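Local coordinates for DUF917 domain-containing protein (Chromobacterium violaceum, PDB 2O3I) that is of unknown function but belongs to the S-Me-THD-like (DUF917) family, having both its N- and C-terminal domains, at residues A[25-30]-A[73-78]; A[29-34]-A[110-115]; A[65-70]-A[81-86]; A[101-106]-A[125-130]; A[155-160]-A[205-210]. The protein carries 2 engineered substitutions. All coordinates share one frame; numbering follows the deposited sequence.

Overall arrangement
The five contacts fall into two groups that touch, for example at Leu34 with Tyr67. Contacts 1 and 2 pack helix 28-35 beside the mixed sheet, share Ile29 and Ser30, and have centres 6 Å apart. Contacts 3, 4 and 5 involve that eight-stranded sheet, whose order includes 127-129, 101-105, 61-69, 203-211 and 156-159. Contact 4 pairs the first two of these strands and contact 5 the last two; their centres are 14 Å apart. Contact 3 packs helix 81-96 on strand 61-69, which runs between them. Contacts 1 and 4 are the most distant pair, with centres 21 Å apart. Along the chain, contact 3 closes before contacts 4 and 5 open, and contact 5 brings a strand of the C-terminal domain into this sheet.

Contact 1. Residues A[25-30]-A[73-78]; sequences GGTMIS and AINQVQ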
# COMPACT_ATOMS: atom_id res chain seq x y z
N GLY A 25 11.00 -20.07 -5.28
CA GLY A 25 10.08 -20.27 -6.39
C GLY A 25 8.74 -20.91 -6.07
O GLY A 25 8.01 -21.29 -6.98
N GLY A 26 8.41 -21.03 -4.79
CA GLY A 26 7.14 -21.62 -4.41
C GLY A 26 7.27 -23.11 -4.16
O GLY A 26 8.05 -23.78 -4.82
N THR A 27 6.49 -23.62 -3.22
CA THR A 27 6.53 -25.04 -2.87
C THR A 27 5.83 -25.91 -3.89
O THR A 27 4.87 -25.49 -4.55
CB THR A 27 5.84 -25.31 -1.52
OG1 THR A 27 4.43 -25.10 -1.66
CG2 THR A 27 6.38 -24.39 -0.43
N MSE A 28 6.32 -27.14 -4.03
CA MSE A 28 5.72 -28.10 -4.94
C MSE A 28 4.36 -28.44 -4.37
O MSE A 28 3.42 -28.78 -5.09
CB MSE A 28 6.59 -29.35 -5.03
CG MSE A 28 7.90 -29.14 -5.77
SE MSE A 28 9.11 -30.63 -5.55
CE MSE A 28 8.33 -31.89 -6.79
N ILE A 29 4.25 -28.32 -3.05
CA ILE A 29 3.00 -28.61 -2.36
C ILE A 29 1.86 -27.77 -2.91
O ILE A 29 0.82 -28.29 -3.31
CB ILE A 29 3.15 -28.34 -0.86
CG1 ILE A 29 4.36 -29.13 -0.32
CG2 ILE A 29 1.86 -28.71 -0.14
CD1 ILE A 29 4.73 -28.85 1.13
N SER A 30 2.06 -26.45 -2.95
CA SER A 30 1.03 -25.56 -3.47
C SER A 30 0.91 -25.70 -4.98
O SER A 30 -0.15 -25.48 -5.54
CB SER A 30 1.33 -24.10 -3.09
OG SER A 30 2.41 -23.57 -3.83
N ALA A 73 -0.66 -19.33 3.32
CA ALA A 73 -1.95 -19.05 2.71
C ALA A 73 -2.03 -19.65 1.31
O ALA A 73 -3.07 -20.19 0.92
CB ALA A 73 -2.18 -17.55 2.65
N ILE A 74 -0.94 -19.57 0.56
CA ILE A 74 -0.91 -20.09 -0.79
C ILE A 74 -1.03 -21.62 -0.84
O ILE A 74 -1.56 -22.18 -1.80
CB ILE A 74 0.36 -19.61 -1.53
CG1 ILE A 74 0.38 -18.07 -1.55
CG2 ILE A 74 0.39 -20.13 -2.96
CD1 ILE A 74 1.63 -17.44 -2.11
N ASN A 75 -0.55 -22.30 0.21
CA ASN A 75 -0.63 -23.76 0.26
C ASN A 75 -2.07 -24.25 0.41
O ASN A 75 -2.32 -25.45 0.38
CB ASN A 75 0.19 -24.32 1.44
CG ASN A 75 1.68 -24.41 1.13
OD1 ASN A 75 2.08 -24.97 0.11
ND2 ASN A 75 2.50 -23.88 2.02
N GLN A 76 -3.01 -23.32 0.57
CA GLN A 76 -4.41 -23.69 0.74
C GLN A 76 -5.25 -23.50 -0.52
O GLN A 76 -6.37 -23.98 -0.61
CB GLN A 76 -5.02 -22.85 1.87
CG GLN A 76 -4.31 -23.01 3.21
CD GLN A 76 -4.89 -22.10 4.28
OE1 GLN A 76 -6.10 -22.10 4.52
NE2 GLN A 76 -4.02 -21.31 4.93
N VAL A 77 -4.68 -22.80 -1.49
CA VAL A 77 -5.37 -22.53 -2.74
C VAL A 77 -5.58 -23.78 -3.58
O VAL A 77 -4.72 -24.66 -3.63
CB VAL A 77 -4.60 -21.49 -3.57
CG1 VAL A 77 -5.33 -21.19 -4.85
CG2 VAL A 77 -4.42 -20.22 -2.75
N GLN A 78 -6.75 -23.86 -4.23
CA GLN A 78 -7.11 -24.98 -5.09
C GLN A 78 -7.20 -24.51 -6.54
O GLN A 78 -6.82 -25.23 -7.46
CB GLN A 78 -8.47 -25.55 -4.68
CG GLN A 78 -8.48 -26.32 -3.37
CD GLN A 78 -7.63 -27.57 -3.42
OE1 GLN A 78 -6.42 -27.52 -3.20
NE2 GLN A 78 -8.26 -28.70 -3.72
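Ile74 and Asn75 present a short polar and apolar patch to Thr27, Ile29 and Ser30, at the start of the helix that begins with residue 28. Ile74 comes first along 73-78: its CG2 branch, anti to its own backbone N, lies 4.1 Å from Ser30 CB. Its carbonyl meets the same carbon, Ile74 O being 3.7 Å from Ser30 CB. The backbones are closest one residue later, where the CA atoms of Ser30 and Asn75 are 4.5 Å apart.

Asn75 carries the polar part. Its CG stands anti to the carbonyl carbon (chi1 -80°), and its OD1 accepts a 2.9 Å hydrogen bond from Thr27 OG1. The donor lies in the amide plane on a lone pair of OD1, at a C=O...donor angle of 141°, and the two side chains cross at about a right angle. Two carbons also approach this oxygen: Ser30 CB comes to 3.4 Å from Asn75 OD1 and Ile29 CB to 3.7 Å. Thr27 is the N-cap residue, so OD1 is held beside a helix N-terminus, whose dipole would be expected to favour an acceptor there.

Beyond Asn75, a type I turn from Ile74 to Val77 is closed by the Val77 N to Ile74 O hydrogen bond, 3.2 Å long, and leads the chain away. Among its neighbours the contact is touched by helix 111-124, where Leu112 meets both Ser30 and Ile74, and by strand 203-211, where Phe203 packs on Ile74 and Val77. Met28, pointing away from 73-78, rests on Leu14 and Cys18 of helix 10-19.

Contact 2. Residues A[29-34]-A[110-115]; sequences ISARHL and GALGFV
Ala31 faces Ala111 and Val115 where helices 29-34 and 111-115 run side by side in the same sense, with axes 8.8 Å apart and 26° between their directions. Small residues at the crossing are consistent with this spacing: Ala31 CB lies 3.4 Å from Ala111 O and 4.0 Å from Ala111 CB. Val115 straddles the same residue with both methyls. Its CG1, anti to the backbone N (chi1 178°), reaches to 3.9 Å from Ala31 O, while CG2 turns to Ala31 CB.

Leu112 brings its isobutyl end back to the partner helix, with a chi1 of -97° that is well off a staggered value. The branched end of Leu112 packs on a hydroxyl: Ser30 OG is 3.4 Å from Leu112 CG and equally near CD2. The CD2 methyl of Leu112 goes on to touch Leu34 CD1 at 3.8 Å, the two leucine side chains crossing at about a right angle. Leu14 of helix 10-19 packs on Ala31 as well.

No hydrogen bond links the two segments. The interface therefore rests on dispersion and shape between alanine, valine and leucine, with the serine hydroxyl meeting leucine carbons here and its possible acceptors lying at Thr27.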
# COMPACT_ATOMS: atom_id res chain seq x y z
N ILE A 29 4.25 -28.32 -3.05
CA ILE A 29 3.00 -28.61 -2.36
C ILE A 29 1.86 -27.77 -2.91
O ILE A 29 0.82 -28.29 -3.31
CB ILE A 29 3.15 -28.34 -0.86
CG1 ILE A 29 4.36 -29.13 -0.32
CG2 ILE A 29 1.86 -28.71 -0.14
CD1 ILE A 29 4.73 -28.85 1.13
N SER A 30 2.06 -26.45 -2.95
CA SER A 30 1.03 -25.56 -3.47
C SER A 30 0.91 -25.70 -4.98
O SER A 30 -0.15 -25.48 -5.54
CB SER A 30 1.33 -24.10 -3.09
OG SER A 30 2.41 -23.57 -3.83
N ALA A 31 2.01 -26.06 -5.64
CA ALA A 31 1.98 -26.24 -7.09
C ALA A 31 1.13 -27.46 -7.43
O ALA A 31 0.36 -27.44 -8.39
CB ALA A 31 3.39 -26.40 -7.64
N ARG A 32 1.27 -28.52 -6.63
CA ARG A 32 0.52 -29.76 -6.84
C ARG A 32 -0.95 -29.56 -6.50
O ARG A 32 -1.82 -30.12 -7.15
CB ARG A 32 1.12 -30.89 -5.99
CG ARG A 32 2.36 -31.54 -6.63
CD ARG A 32 3.11 -32.48 -5.68
NE ARG A 32 4.26 -33.10 -6.33
CZ ARG A 32 5.27 -33.68 -5.68
NH1 ARG A 32 5.28 -33.72 -4.36
NH2 ARG A 32 6.29 -34.21 -6.36
N HIS A 33 -1.21 -28.75 -5.49
CA HIS A 33 -2.58 -28.46 -5.10
C HIS A 33 -3.34 -27.83 -6.25
O HIS A 33 -4.51 -28.13 -6.48
CB HIS A 33 -2.60 -27.50 -3.90
CG HIS A 33 -2.34 -28.17 -2.59
ND1 HIS A 33 -1.99 -27.47 -1.46
CD2 HIS A 33 -2.40 -29.47 -2.23
CE1 HIS A 33 -1.84 -28.31 -0.45
NE2 HIS A 33 -2.08 -29.54 -0.89
N LEU A 34 -2.67 -26.93 -6.98
CA LEU A 34 -3.29 -26.25 -8.10
C LEU A 34 -3.42 -27.15 -9.33
O LEU A 34 -4.46 -27.15 -10.00
CB LEU A 34 -2.48 -25.00 -8.47
CG LEU A 34 -2.56 -23.80 -7.52
CD1 LEU A 34 -1.56 -22.74 -7.95
CD2 LEU A 34 -3.98 -23.23 -7.54
N GLY A 110 10.41 -21.71 -11.00
CA GLY A 110 10.08 -22.30 -9.72
C GLY A 110 8.82 -23.13 -9.83
O GLY A 110 8.05 -22.97 -10.78
N ALA A 111 8.58 -23.99 -8.86
CA ALA A 111 7.41 -24.86 -8.87
C ALA A 111 6.08 -24.17 -9.16
O ALA A 111 5.28 -24.70 -9.92
CB ALA A 111 7.32 -25.62 -7.55
N LEU A 112 5.85 -23.01 -8.56
CA LEU A 112 4.59 -22.28 -8.76
C LEU A 112 4.51 -21.45 -10.03
O LEU A 112 3.49 -21.46 -10.73
CB LEU A 112 4.35 -21.32 -7.60
CG LEU A 112 3.44 -21.72 -6.44
CD1 LEU A 112 3.27 -20.48 -5.56
CD2 LEU A 112 2.08 -22.22 -6.94
N GLY A 113 5.59 -20.73 -10.30
CA GLY A 113 5.69 -19.86 -11.45
C GLY A 113 5.12 -20.33 -12.77
O GLY A 113 4.20 -19.71 -13.31
N PHE A 114 5.65 -21.43 -13.29
CA PHE A 114 5.18 -21.93 -14.56
C PHE A 114 3.75 -22.47 -14.45
O PHE A 114 2.94 -22.27 -15.34
CB PHE A 114 6.15 -22.99 -15.10
CG PHE A 114 7.51 -22.44 -15.45
CD1 PHE A 114 7.65 -21.45 -16.42
CD2 PHE A 114 8.66 -22.92 -14.81
CE1 PHE A 114 8.92 -20.93 -16.75
CE2 PHE A 114 9.93 -22.41 -15.13
CZ PHE A 114 10.06 -21.41 -16.10
N VAL A 115 3.45 -23.14 -13.34
CA VAL A 115 2.12 -23.71 -13.12
C VAL A 115 1.05 -22.63 -13.15
O VAL A 115 0.08 -22.73 -13.91
CB VAL A 115 2.07 -24.46 -11.75
CG1 VAL A 115 0.67 -25.03 -11.50
CG2 VAL A 115 3.10 -25.59 -11.76

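Contact 3. Residues A[65-70]-A[81-86]; sequences VAYMGA and NGPVEA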
# COMPACT_ATOMS: atom_id res chain seq x y z
N VAL A 65 2.51 -12.80 -14.71
CA VAL A 65 1.46 -13.15 -13.76
C VAL A 65 1.99 -14.13 -12.73
O VAL A 65 2.84 -14.96 -13.03
CB VAL A 65 0.21 -13.76 -14.47
CG1 VAL A 65 0.53 -15.14 -15.07
CG2 VAL A 65 -0.93 -13.87 -13.47
N ALA A 66 1.49 -14.03 -11.50
CA ALA A 66 1.95 -14.92 -10.43
C ALA A 66 1.15 -14.79 -9.14
O ALA A 66 0.17 -14.05 -9.05
CB ALA A 66 3.42 -14.65 -10.14
N TYR A 67 1.58 -15.56 -8.15
CA TYR A 67 0.99 -15.54 -6.83
C TYR A 67 2.06 -14.85 -5.99
O TYR A 67 3.25 -15.01 -6.24
CB TYR A 67 0.74 -16.96 -6.32
CG TYR A 67 -0.72 -17.37 -6.32
CD1 TYR A 67 -1.11 -18.59 -6.89
CD2 TYR A 67 -1.69 -16.57 -5.73
CE1 TYR A 67 -2.44 -18.99 -6.87
CE2 TYR A 67 -3.03 -16.98 -5.70
CZ TYR A 67 -3.39 -18.19 -6.28
OH TYR A 67 -4.71 -18.60 -6.25
N MSE A 68 1.63 -14.07 -5.01
CA MSE A 68 2.55 -13.34 -4.14
C MSE A 68 2.01 -13.39 -2.70
O MSE A 68 0.79 -13.43 -2.49
CB MSE A 68 2.67 -11.89 -4.63
CG MSE A 68 3.59 -10.98 -3.81
SE MSE A 68 3.49 -9.11 -4.38
CE MSE A 68 5.36 -8.81 -4.79
N GLY A 69 2.91 -13.42 -1.72
CA GLY A 69 2.47 -13.45 -0.34
C GLY A 69 3.01 -14.61 0.48
O GLY A 69 3.98 -15.26 0.10
N ALA A 70 2.36 -14.85 1.62
CA ALA A 70 2.75 -15.91 2.55
C ALA A 70 2.44 -17.31 2.03
O ALA A 70 1.30 -17.60 1.65
CB ALA A 70 2.06 -15.69 3.89
N ASN A 81 -7.74 -18.25 -8.64
CA ASN A 81 -8.66 -17.13 -8.84
C ASN A 81 -7.95 -15.78 -8.84
O ASN A 81 -8.23 -14.94 -9.69
CB ASN A 81 -9.76 -17.14 -7.77
CG ASN A 81 -10.79 -18.23 -8.01
OD1 ASN A 81 -10.72 -18.96 -9.00
ND2 ASN A 81 -11.76 -18.34 -7.10
N GLY A 82 -7.05 -15.57 -7.89
CA GLY A 82 -6.33 -14.31 -7.82
C GLY A 82 -5.58 -13.96 -9.10
O GLY A 82 -5.82 -12.91 -9.68
N PRO A 83 -4.65 -14.83 -9.55
CA PRO A 83 -3.89 -14.56 -10.78
C PRO A 83 -4.80 -14.40 -12.00
O PRO A 83 -4.58 -13.54 -12.84
CB PRO A 83 -2.98 -15.79 -10.88
CG PRO A 83 -2.70 -16.10 -9.45
CD PRO A 83 -4.07 -15.96 -8.81
N VAL A 84 -5.83 -15.24 -12.09
CA VAL A 84 -6.76 -15.15 -13.21
C VAL A 84 -7.43 -13.77 -13.20
O VAL A 84 -7.53 -13.10 -14.23
CB VAL A 84 -7.84 -16.26 -13.11
CG1 VAL A 84 -8.96 -15.99 -14.10
CG2 VAL A 84 -7.23 -17.61 -13.38
N GLU A 85 -7.87 -13.35 -12.02
CA GLU A 85 -8.54 -12.06 -11.90
C GLU A 85 -7.59 -10.89 -12.19
O GLU A 85 -7.99 -9.88 -12.78
CB GLU A 85 -9.14 -11.91 -10.50
CG GLU A 85 -10.26 -10.90 -10.43
CD GLU A 85 -11.48 -11.34 -11.22
OE1 GLU A 85 -12.07 -10.49 -11.93
OE2 GLU A 85 -11.85 -12.53 -11.13
N ALA A 86 -6.32 -11.03 -11.78
CA ALA A 86 -5.32 -9.98 -12.02
C ALA A 86 -5.01 -9.86 -13.51
O ALA A 86 -4.92 -8.76 -14.05
CB ALA A 86 -4.03 -10.29 -11.24
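Strand 65-69, carrying Val65 and Tyr67, passes over the first turn of helix 81-86 at Pro83, with axes 7.8 Å apart and N-to-C directions 130° apart. Pro83 is the residue that all the closer side-chain contacts share. Its CG sits over the middle of the Tyr67 ring, 3.6 Å from the centroid and only 1° off the ring normal, which is a CH-pi contact by position. CD of the same proline lies nearer the phenol end, 3.4 Å from Tyr67 CE2, and the two side chains cross at about a right angle. The third ring carbon turns to the strand's earlier residue: Pro83 CB is 3.8 Å from Val65 CG2, the methyl anti to the valine's backbone N. From the residue between Val65 and Tyr67, Ala66 O approaches Pro83 CG at 3.5 Å.

The phenol hydroxyl is satisfied elsewhere, by a hydrogen bond to Glu161 OE2, an oxygen that also accepts from Gly82 N. Helix 111-124 touches the proline and tyrosine with Val116.

No hydrogen bond joins strand to helix directly. Pro83 lacks an N-H, which costs nothing in the first helical turn, and its weakly polarised C-H groups meet a pi face and a carbonyl oxygen; Glu161 supplies the polar link.

Contact 4. Residues A[101-106]-A[125-130]; sequences LAYVVA and GLAVVD
Leu126 drives its side chain between Leu101 and Val104, at the entry to two parallel strands whose axes lie 4.7 Å apart. Its CD1 methyl is 3.4 Å from Leu101 CD1, tighter than usual van der Waals contact, and 3.5 Å from Val104 CG1; it crosses each of these side chains at about a right angle. The other methyl, CD2, turns to the backbone, 3.3 Å from Leu101 O.

Past that point the paired residues send their side chains to two faces. On one, Tyr103 and Ala127 meet with the methyl at the rim of the ring: Ala127 CB lies near the ring plane, 3.6 Å from Tyr103 CD2. Tyr103 CG stands anti to the carbonyl carbon (chi1 -49°), and the far hydroxyl of the ring bonds to Asp59 N. On the other face, Val104 and Val128 stand together beneath helix 111-124, which touches them through Val120, Ala121 and Ala117. Val105 and Val129 follow, with Val105 CG2 4.0 Å from Val129 CB.

Three backbone hydrogen bonds hold the register: Ala127 N to Ala102 O, Val104 N to Ala127 O (3.0 Å), and Val129 N to Val104 O (3.1 Å). A water continues the ladder, accepting from Ala106 N and donating to Val129 O.

Strand 101-105, helix 111-124 and strand 127-129 form a beta-alpha-beta unit. Chemically, its two strands are joined by main-chain bonds inside a largely apolar surround, where the tyrosine hydroxyl has its polar partner outside the pair.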
# COMPACT_ATOMS: atom_id res chain seq x y z
N LEU A 101 -4.45 -8.63 -25.12
CA LEU A 101 -3.58 -9.40 -24.24
C LEU A 101 -3.62 -10.81 -24.83
O LEU A 101 -4.70 -11.38 -24.99
CB LEU A 101 -4.14 -9.41 -22.81
CG LEU A 101 -3.29 -9.82 -21.59
CD1 LEU A 101 -3.96 -10.98 -20.88
CD2 LEU A 101 -1.87 -10.18 -21.98
N ALA A 102 -2.46 -11.35 -25.18
CA ALA A 102 -2.39 -12.69 -25.76
C ALA A 102 -1.38 -13.60 -25.08
O ALA A 102 -1.34 -14.81 -25.33
CB ALA A 102 -2.05 -12.59 -27.26
N TYR A 103 -0.56 -13.04 -24.20
CA TYR A 103 0.43 -13.87 -23.55
C TYR A 103 0.64 -13.57 -22.07
O TYR A 103 0.45 -12.44 -21.61
CB TYR A 103 1.77 -13.74 -24.28
CG TYR A 103 1.69 -13.90 -25.78
CD1 TYR A 103 1.74 -12.78 -26.63
CD2 TYR A 103 1.57 -15.16 -26.37
CE1 TYR A 103 1.67 -12.92 -28.03
CE2 TYR A 103 1.49 -15.31 -27.76
CZ TYR A 103 1.54 -14.18 -28.59
OH TYR A 103 1.46 -14.32 -29.96
N VAL A 104 1.00 -14.61 -21.33
CA VAL A 104 1.31 -14.48 -19.91
C VAL A 104 2.71 -15.05 -19.78
O VAL A 104 3.17 -15.77 -20.67
CB VAL A 104 0.35 -15.29 -19.00
CG1 VAL A 104 -0.97 -14.56 -18.86
CG2 VAL A 104 0.12 -16.68 -19.58
N VAL A 105 3.40 -14.73 -18.69
CA VAL A 105 4.75 -15.25 -18.51
C VAL A 105 5.08 -15.31 -17.01
O VAL A 105 4.75 -14.39 -16.25
CB VAL A 105 5.79 -14.37 -19.29
CG1 VAL A 105 5.76 -12.94 -18.78
CG2 VAL A 105 7.19 -14.97 -19.18
N ALA A 106 5.72 -16.40 -16.60
CA ALA A 106 6.10 -16.57 -15.20
C ALA A 106 7.15 -15.53 -14.86
O ALA A 106 7.95 -15.15 -15.71
CB ALA A 106 6.65 -17.97 -14.96
N GLY A 125 -7.45 -18.32 -22.37
CA GLY A 125 -7.21 -18.54 -23.78
C GLY A 125 -5.97 -17.82 -24.28
O GLY A 125 -5.93 -17.34 -25.42
N LEU A 126 -4.95 -17.76 -23.44
CA LEU A 126 -3.70 -17.09 -23.81
C LEU A 126 -2.60 -18.12 -23.99
O LEU A 126 -2.81 -19.32 -23.79
CB LEU A 126 -3.28 -16.10 -22.72
CG LEU A 126 -4.36 -15.17 -22.17
CD1 LEU A 126 -3.81 -14.40 -20.98
CD2 LEU A 126 -4.84 -14.21 -23.25
N ALA A 127 -1.42 -17.66 -24.38
CA ALA A 127 -0.28 -18.54 -24.53
C ALA A 127 0.78 -18.11 -23.52
O ALA A 127 0.97 -16.92 -23.26
CB ALA A 127 0.27 -18.45 -25.96
N VAL A 128 1.45 -19.09 -22.92
CA VAL A 128 2.50 -18.82 -21.95
C VAL A 128 3.83 -18.80 -22.69
O VAL A 128 4.07 -19.63 -23.57
CB VAL A 128 2.52 -19.90 -20.84
CG1 VAL A 128 2.60 -21.28 -21.47
CG2 VAL A 128 3.69 -19.67 -19.89
N VAL A 129 4.69 -17.84 -22.36
CA VAL A 129 5.98 -17.73 -23.03
C VAL A 129 7.00 -18.69 -22.41
O VAL A 129 7.05 -18.82 -21.19
CB VAL A 129 6.50 -16.28 -22.94
CG1 VAL A 129 7.87 -16.17 -23.59
CG2 VAL A 129 5.50 -15.35 -23.62
N ASP A 130 7.78 -19.36 -23.24
CA ASP A 130 8.79 -20.30 -22.76
C ASP A 130 9.98 -19.48 -22.33
O ASP A 130 10.97 -19.36 -23.06
CB ASP A 130 9.19 -21.30 -23.87
CG ASP A 130 10.09 -22.43 -23.36
OD1 ASP A 130 10.33 -22.51 -22.13
OD2 ASP A 130 10.55 -23.25 -24.18
O HOH W 1 6.78 -18.46 -18.34

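Contact 5. Residues A[155-160]-A[205-210]; sequences PAFLAG and GLAMWM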
# COMPACT_ATOMS: atom_id res chain seq x y z
N PRO A 155 0.98 0.06 -14.47
CA PRO A 155 0.01 -0.48 -13.51
C PRO A 155 0.28 -1.91 -13.06
O PRO A 155 0.61 -2.78 -13.87
CB PRO A 155 -1.31 -0.37 -14.27
CG PRO A 155 -1.09 0.78 -15.19
CD PRO A 155 0.30 0.52 -15.69
N ALA A 156 0.14 -2.13 -11.76
CA ALA A 156 0.33 -3.46 -11.18
C ALA A 156 -1.05 -3.87 -10.64
O ALA A 156 -1.77 -3.04 -10.08
CB ALA A 156 1.34 -3.42 -10.06
N PHE A 157 -1.42 -5.13 -10.82
CA PHE A 157 -2.73 -5.56 -10.34
C PHE A 157 -2.62 -6.69 -9.32
O PHE A 157 -1.98 -7.71 -9.57
CB PHE A 157 -3.59 -6.03 -11.53
CG PHE A 157 -3.77 -4.98 -12.61
CD1 PHE A 157 -4.62 -3.89 -12.41
CD2 PHE A 157 -3.07 -5.08 -13.80
CE1 PHE A 157 -4.77 -2.91 -13.40
CE2 PHE A 157 -3.21 -4.10 -14.80
CZ PHE A 157 -4.07 -3.01 -14.60
N LEU A 158 -3.23 -6.49 -8.15
CA LEU A 158 -3.26 -7.49 -7.09
C LEU A 158 -4.72 -7.91 -6.96
O LEU A 158 -5.62 -7.07 -6.93
CB LEU A 158 -2.77 -6.91 -5.77
CG LEU A 158 -1.27 -6.66 -5.65
CD1 LEU A 158 -1.01 -5.92 -4.34
CD2 LEU A 158 -0.51 -7.97 -5.70
N ALA A 159 -4.97 -9.21 -6.90
CA ALA A 159 -6.34 -9.69 -6.82
C ALA A 159 -6.58 -10.76 -5.76
O ALA A 159 -5.70 -11.56 -5.46
CB ALA A 159 -6.78 -10.20 -8.18
N GLY A 160 -7.80 -10.75 -5.21
CA GLY A 160 -8.20 -11.72 -4.21
C GLY A 160 -8.88 -12.91 -4.86
O GLY A 160 -8.99 -12.97 -6.09
N GLY A 205 -3.13 -12.67 -6.21
CA GLY A 205 -2.62 -12.76 -7.56
C GLY A 205 -1.97 -11.45 -7.96
O GLY A 205 -2.40 -10.37 -7.52
N LEU A 206 -0.94 -11.54 -8.78
CA LEU A 206 -0.25 -10.34 -9.25
C LEU A 206 -0.12 -10.34 -10.76
O LEU A 206 0.14 -11.38 -11.38
CB LEU A 206 1.15 -10.25 -8.63
CG LEU A 206 2.13 -9.25 -9.25
CD1 LEU A 206 1.64 -7.82 -9.05
CD2 LEU A 206 3.51 -9.44 -8.62
N ALA A 207 -0.32 -9.18 -11.36
CA ALA A 207 -0.19 -9.01 -12.80
C ALA A 207 0.47 -7.66 -13.01
O ALA A 207 -0.09 -6.61 -12.65
CB ALA A 207 -1.57 -9.06 -13.47
N MSE A 208 1.67 -7.68 -13.59
CA MSE A 208 2.40 -6.44 -13.84
C MSE A 208 3.34 -6.61 -15.03
O MSE A 208 3.42 -7.69 -15.63
CB MSE A 208 3.20 -6.04 -12.58
CG MSE A 208 4.26 -7.04 -12.13
SE MSE A 208 5.08 -6.53 -10.44
CE MSE A 208 6.32 -5.19 -11.09
N TRP A 209 4.04 -5.53 -15.37
CA TRP A 209 4.97 -5.55 -16.49
C TRP A 209 4.33 -5.90 -17.84
O TRP A 209 4.82 -6.74 -18.60
CB TRP A 209 6.14 -6.50 -16.18
CG TRP A 209 7.19 -5.90 -15.26
CD1 TRP A 209 7.68 -4.62 -15.31
CD2 TRP A 209 7.93 -6.57 -14.23
NE1 TRP A 209 8.67 -4.45 -14.37
CE2 TRP A 209 8.85 -5.63 -13.70
CE3 TRP A 209 7.91 -7.87 -13.71
CZ2 TRP A 209 9.74 -5.94 -12.67
CZ3 TRP A 209 8.80 -8.19 -12.68
CH2 TRP A 209 9.70 -7.23 -12.17
N MSE A 210 3.21 -5.24 -18.13
CA MSE A 210 2.53 -5.46 -19.40
C MSE A 210 3.52 -5.06 -20.50
O MSE A 210 4.19 -4.03 -20.40
CB MSE A 210 1.28 -4.59 -19.49
CG MSE A 210 0.18 -4.98 -18.51
SE MSE A 210 -1.35 -3.80 -18.65
CE MSE A 210 -0.81 -2.49 -17.33
O HOH W 2 2.44 -3.02 -16.07
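An antiparallel strand pair of the large mixed sheet, 156-159 beside 205-210, brings Phe157 opposite Ala207 and Ala159 opposite Gly205 as hydrogen-bonded pairs. Its axes are 4.6 Å apart and nearly opposed, at 170°. Each of these pairs has two bonds: Phe157 N gives to Ala207 O at 2.7 Å and Phe157 O receives in turn from Ala207 N, while Ala159 N and O are matched likewise to Gly205. Leu158 and Leu206 form the non-hydrogen-bonded pair between them, on the face away from Phe157; Leu158 CD2 reaches Leu206 CD1 at 4.0 Å, the side chains running obliquely past one another.

At the other end the selenomethionine Met210 bends at chi3 (-90°), which places its CE near two residues. That methyl lies 3.6 Å from Pro155 CD and 3.8 Å from Phe157 CE2, and the Met210 chain crosses both side chains at about a right angle. Pro155 follows a cis peptide bond. Here the direct ladder has stopped, and a water donates to Pro155 O (2.9 Å) and accepts from Met210 N (3.1 Å).

Helix 81-96 covers the Phe157 face through Ala86 and Ala89, and helix 183-194 reaches Leu158. Four buried main-chain bonds thus join a strand of the N-terminal domain to one of the C-terminal domain, with apolar side chains on both faces and a water bridging Pro155 O and Met210 N where the direct bonds end.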